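Dihydrodipicolinate synthase (Oceanobacillus iheyensis HTE831, PDB 3D0C) probably catalyses a pyruvate-dependent aldol-type condensation of lysine biosynthesis, as a 4-hydroxy-tetrahydrodipicolinate synthase of the DapA family. Local coordinates at residues I170-M180 with W199-A208. The protein carries 1 engineered substitution. Sequence-based numbering, arbitrary orientation.
Engineered in segment 170-180: Met180 (natural residue Ile).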
loop_
_atom_site.group_PDB
_atom_site.type_symbol
_atom_site.label_atom_id
_atom_site.label_comp_id
_atom_site.label_asym_id
_atom_site.label_seq_id
_atom_site.Cartn_x
_atom_site.Cartn_y
_atom_site.Cartn_z
ATOM N N ILE A 170 5.243 14.682 -3.798
ATOM C CA ILE A 170 6.198 14.229 -4.807
ATOM C C ILE A 170 7.309 15.291 -4.783
ATOM O O ILE A 170 7.061 16.446 -5.128
ATOM C CB ILE A 170 5.545 14.173 -6.208
ATOM C CG1 ILE A 170 4.430 13.116 -6.214
ATOM C CG2 ILE A 170 6.599 13.855 -7.269
ATOM C CD1 ILE A 170 3.618 13.055 -7.508
ATOM N N ASN A 171 8.516 14.915 -4.359
ATOM C CA ASN A 171 9.598 15.891 -4.275
ATOM C C ASN A 171 10.238 16.264 -5.604
ATOM O O ASN A 171 11.450 16.165 -5.793
ATOM C CB ASN A 171 10.651 15.432 -3.261
ATOM C CG ASN A 171 10.104 15.411 -1.840
ATOM O OD1 ASN A 171 9.293 16.267 -1.464
ATOM N ND2 ASN A 171 10.545 14.443 -1.045
ATOM N N ASP A 172 9.394 16.722 -6.521
ATOM C CA ASP A 172 9.820 17.144 -7.851
ATOM C C ASP A 172 9.407 18.609 -7.904
ATOM O O ASP A 172 8.244 18.929 -8.158
ATOM C CB ASP A 172 9.077 16.325 -8.911
ATOM C CG ASP A 172 9.471 16.693 -10.333
ATOM O OD1 ASP A 172 9.782 17.877 -10.585
ATOM O OD2 ASP A 172 9.443 15.798 -11.207
ATOM N N ILE A 173 10.369 19.495 -7.657
ATOM C CA ILE A 173 10.091 20.919 -7.618
ATOM C C ILE A 173 9.572 21.479 -8.931
ATOM O O ILE A 173 8.857 22.484 -8.922
ATOM C CB ILE A 173 11.335 21.724 -7.130
ATOM C CG1 ILE A 173 10.874 23.048 -6.539
ATOM C CG2 ILE A 173 12.318 21.958 -8.263
ATOM C CD1 ILE A 173 10.145 22.888 -5.230
ATOM N N GLN A 174 9.915 20.850 -10.055
ATOM C CA GLN A 174 9.410 21.329 -11.343
ATOM C C GLN A 174 7.901 21.049 -11.389
ATOM O O GLN A 174 7.105 21.919 -11.746
ATOM C CB GLN A 174 10.086 20.599 -12.506
ATOM C CG GLN A 174 11.601 20.779 -12.627
ATOM C CD GLN A 174 12.011 22.186 -13.034
ATOM O OE1 GLN A 174 11.244 22.917 -13.665
ATOM N NE2 GLN A 174 13.237 22.566 -12.688
ATOM N N ARG A 175 7.517 19.823 -11.037
ATOM C CA ARG A 175 6.113 19.424 -11.045
ATOM C C ARG A 175 5.260 20.205 -10.058
ATOM O O ARG A 175 4.132 20.585 -10.376
ATOM C CB ARG A 175 5.964 17.927 -10.737
ATOM C CG ARG A 175 6.276 17.024 -11.911
ATOM C CD ARG A 175 6.030 15.551 -11.601
ATOM N NE ARG A 175 4.628 15.243 -11.329
ATOM C CZ ARG A 175 4.134 14.007 -11.290
ATOM N NH1 ARG A 175 4.932 12.970 -11.508
ATOM N NH2 ARG A 175 2.851 13.803 -11.030
ATOM N N VAL A 176 5.782 20.438 -8.856
ATOM C CA VAL A 176 4.998 21.157 -7.871
ATOM C C VAL A 176 4.720 22.570 -8.335
ATOM O O VAL A 176 3.622 23.091 -8.132
ATOM C CB VAL A 176 5.682 21.196 -6.477
ATOM C CG1 VAL A 176 6.978 21.982 -6.525
ATOM C CG2 VAL A 176 4.723 21.811 -5.472
ATOM N N THR A 177 5.706 23.189 -8.976
ATOM C CA THR A 177 5.534 24.548 -9.480
ATOM C C THR A 177 4.504 24.554 -10.613
ATOM O O THR A 177 3.629 25.413 -10.661
ATOM C CB THR A 177 6.872 25.116 -9.997
ATOM O OG1 THR A 177 7.835 25.095 -8.934
ATOM C CG2 THR A 177 6.700 26.550 -10.487
ATOM N N GLN A 178 4.607 23.590 -11.520
ATOM C CA GLN A 178 3.671 23.510 -12.637
ATOM C C GLN A 178 2.213 23.329 -12.203
ATOM O O GLN A 178 1.342 24.122 -12.578
ATOM C CB GLN A 178 4.053 22.362 -13.561
ATOM C CG GLN A 178 5.355 22.562 -14.312
ATOM C CD GLN A 178 5.887 21.252 -14.863
ATOM O OE1 GLN A 178 5.122 20.314 -15.108
ATOM N NE2 GLN A 178 7.197 21.179 -15.065
ATOM N N VAL A 179 1.937 22.292 -11.416
ATOM C CA VAL A 179 0.564 22.046 -10.990
ATOM C C VAL A 179 -0.046 23.239 -10.243
ATOM O O VAL A 179 -1.211 23.580 -10.460
ATOM C CB VAL A 179 0.454 20.749 -10.131
ATOM C CG1 VAL A 179 1.081 20.950 -8.768
ATOM C CG2 VAL A 179 -0.998 20.345 -10.000
HETATM N N MSE A 180 0.735 23.895 -9.392
HETATM C CA MSE A 180 0.213 25.041 -8.646
HETATM C C MSE A 180 -0.097 26.262 -9.510
HETATM O O MSE A 180 -0.971 27.072 -9.172
HETATM C CB MSE A 180 1.175 25.429 -7.526
HETATM C CG MSE A 180 1.286 24.350 -6.463
HETATM SE SE MSE A 180 2.137 24.960 -4.851
HETATM C CE MSE A 180 3.920 25.176 -5.576
ATOM N N TRP A 199 11.513 19.781 3.002
ATOM C CA TRP A 199 11.089 20.295 1.705
ATOM C C TRP A 199 10.256 21.573 1.734
ATOM O O TRP A 199 10.106 22.235 0.709
ATOM C CB TRP A 199 10.340 19.207 0.927
ATOM C CG TRP A 199 11.255 18.126 0.484
ATOM C CD1 TRP A 199 11.605 17.004 1.184
ATOM C CD2 TRP A 199 12.039 18.114 -0.711
ATOM N NE1 TRP A 199 12.568 16.302 0.502
ATOM C CE2 TRP A 199 12.856 16.962 -0.665
ATOM C CE3 TRP A 199 12.144 18.972 -1.813
ATOM C CZ2 TRP A 199 13.757 16.639 -1.682
ATOM C CZ3 TRP A 199 13.043 18.652 -2.827
ATOM C CH2 TRP A 199 13.839 17.495 -2.750
ATOM N N ALA A 200 9.733 21.933 2.902
ATOM C CA ALA A 200 8.893 23.118 3.031
ATOM C C ALA A 200 9.415 24.407 2.382
ATOM O O ALA A 200 8.675 25.084 1.664
ATOM C CB ALA A 200 8.575 23.367 4.510
ATOM N N PRO A 201 10.688 24.769 2.628
ATOM C CA PRO A 201 11.261 25.990 2.049
ATOM C C PRO A 201 11.171 26.035 0.535
ATOM O O PRO A 201 10.814 27.057 -0.047
ATOM C CB PRO A 201 12.710 25.957 2.529
ATOM C CG PRO A 201 12.611 25.252 3.831
ATOM C CD PRO A 201 11.675 24.107 3.498
ATOM N N PHE A 202 11.484 24.918 -0.107
ATOM C CA PHE A 202 11.452 24.877 -1.562
ATOM C C PHE A 202 10.030 24.896 -2.095
ATOM O O PHE A 202 9.751 25.562 -3.097
ATOM C CB PHE A 202 12.213 23.649 -2.057
ATOM C CG PHE A 202 13.618 23.593 -1.550
ATOM C CD1 PHE A 202 14.587 24.462 -2.046
ATOM C CD2 PHE A 202 13.952 22.748 -0.499
ATOM C CE1 PHE A 202 15.862 24.497 -1.497
ATOM C CE2 PHE A 202 15.224 22.775 0.057
ATOM C CZ PHE A 202 16.182 23.654 -0.443
ATOM N N PHE A 203 9.133 24.179 -1.422
ATOM C CA PHE A 203 7.735 24.141 -1.838
ATOM C C PHE A 203 7.101 25.514 -1.686
ATOM O O PHE A 203 6.274 25.916 -2.510
ATOM C CB PHE A 203 6.948 23.140 -0.996
ATOM C CG PHE A 203 6.958 21.740 -1.545
ATOM C CD1 PHE A 203 8.159 21.063 -1.742
ATOM C CD2 PHE A 203 5.768 21.096 -1.852
ATOM C CE1 PHE A 203 8.169 19.760 -2.243
ATOM C CE2 PHE A 203 5.767 19.797 -2.350
ATOM C CZ PHE A 203 6.971 19.125 -2.545
ATOM N N TYR A 204 7.487 26.217 -0.621
ATOM C CA TYR A 204 6.962 27.551 -0.333
ATOM C C TYR A 204 7.366 28.541 -1.404
ATOM O O TYR A 204 6.553 29.351 -1.854
ATOM C CB TYR A 204 7.459 28.051 1.025
ATOM C CG TYR A 204 6.441 27.906 2.123
ATOM C CD1 TYR A 204 6.075 26.646 2.596
ATOM C CD2 TYR A 204 5.819 29.027 2.675
ATOM C CE1 TYR A 204 5.115 26.501 3.595
ATOM C CE2 TYR A 204 4.855 28.896 3.675
ATOM C CZ TYR A 204 4.508 27.628 4.130
ATOM O OH TYR A 204 3.561 27.472 5.115
ATOM N N HIS A 205 8.628 28.483 -1.807
ATOM C CA HIS A 205 9.101 29.375 -2.850
ATOM C C HIS A 205 8.295 29.110 -4.118
ATOM O O HIS A 205 8.075 30.020 -4.921
ATOM C CB HIS A 205 10.589 29.150 -3.124
ATOM C CG HIS A 205 11.101 29.915 -4.302
ATOM N ND1 HIS A 205 11.156 31.294 -4.329
ATOM C CD2 HIS A 205 11.539 29.500 -5.514
ATOM C CE1 HIS A 205 11.602 31.692 -5.504
ATOM N NE2 HIS A 205 11.841 30.623 -6.245
ATOM N N ALA A 206 7.845 27.866 -4.284
ATOM C CA ALA A 206 7.067 27.475 -5.458
ATOM C C ALA A 206 5.599 27.901 -5.373
ATOM O O ALA A 206 4.918 28.003 -6.392
ATOM C CB ALA A 206 7.173 25.955 -5.678
ATOM N N GLY A 207 5.110 28.151 -4.163
ATOM C CA GLY A 207 3.729 28.576 -4.009
ATOM C C GLY A 207 2.939 27.893 -2.904
ATOM O O GLY A 207 1.827 28.320 -2.591
ATOM N N ALA A 208 3.489 26.837 -2.309
ATOM C CA ALA A 208 2.785 26.135 -1.237
ATOM C C ALA A 208 2.479 27.111 -0.099
ATOM O O ALA A 208 3.191 28.094 0.084
ATOM C CB ALA A 208 3.624 24.961 -0.730
#
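Asn171 lays its carboxamide flat over the indole of Trp199: the two planes are 11° apart, with Asn171 CG 3.3 Å above the ring plane. Its CB stands over the six-membered ring in a CH-pi contact, 3.6 Å from the centroid, while OD1, hydrogen-bonded to Thr195, and ND2 lie over the pyrrole part. Replacing Trp199 by an alanine is likely to leave the Asn171 amide without its stacking partner and open a gap beside it. One turn on from Trp199, Phe203 takes Val176 CG2 against its CD2 at 3.8 Å and reaches Tyr168 and Cys193 of the barrel strands. The two segments lie on successive outer helices of the (beta/alpha)8 TIM barrel, 173-182 and 196-206; the axes of 173-180 and 199-206 cross at -37°. Ala206 is a knob among Ile173, Val176, Thr177 and Met180, its CB 3.4 Å from Thr177 OG1, which itself bonds back to Ile173 O. Ile173 CG1 points anti to the backbone N (chi1 -156°), carrying CD1 to 3.9 Å from Phe202 CB. The engineered Met180, a selenomethionine, has a chain that bends at the selenium, bringing CE within 3.3 Å of Ala206 CB, beside the Schellman turn at Gly207.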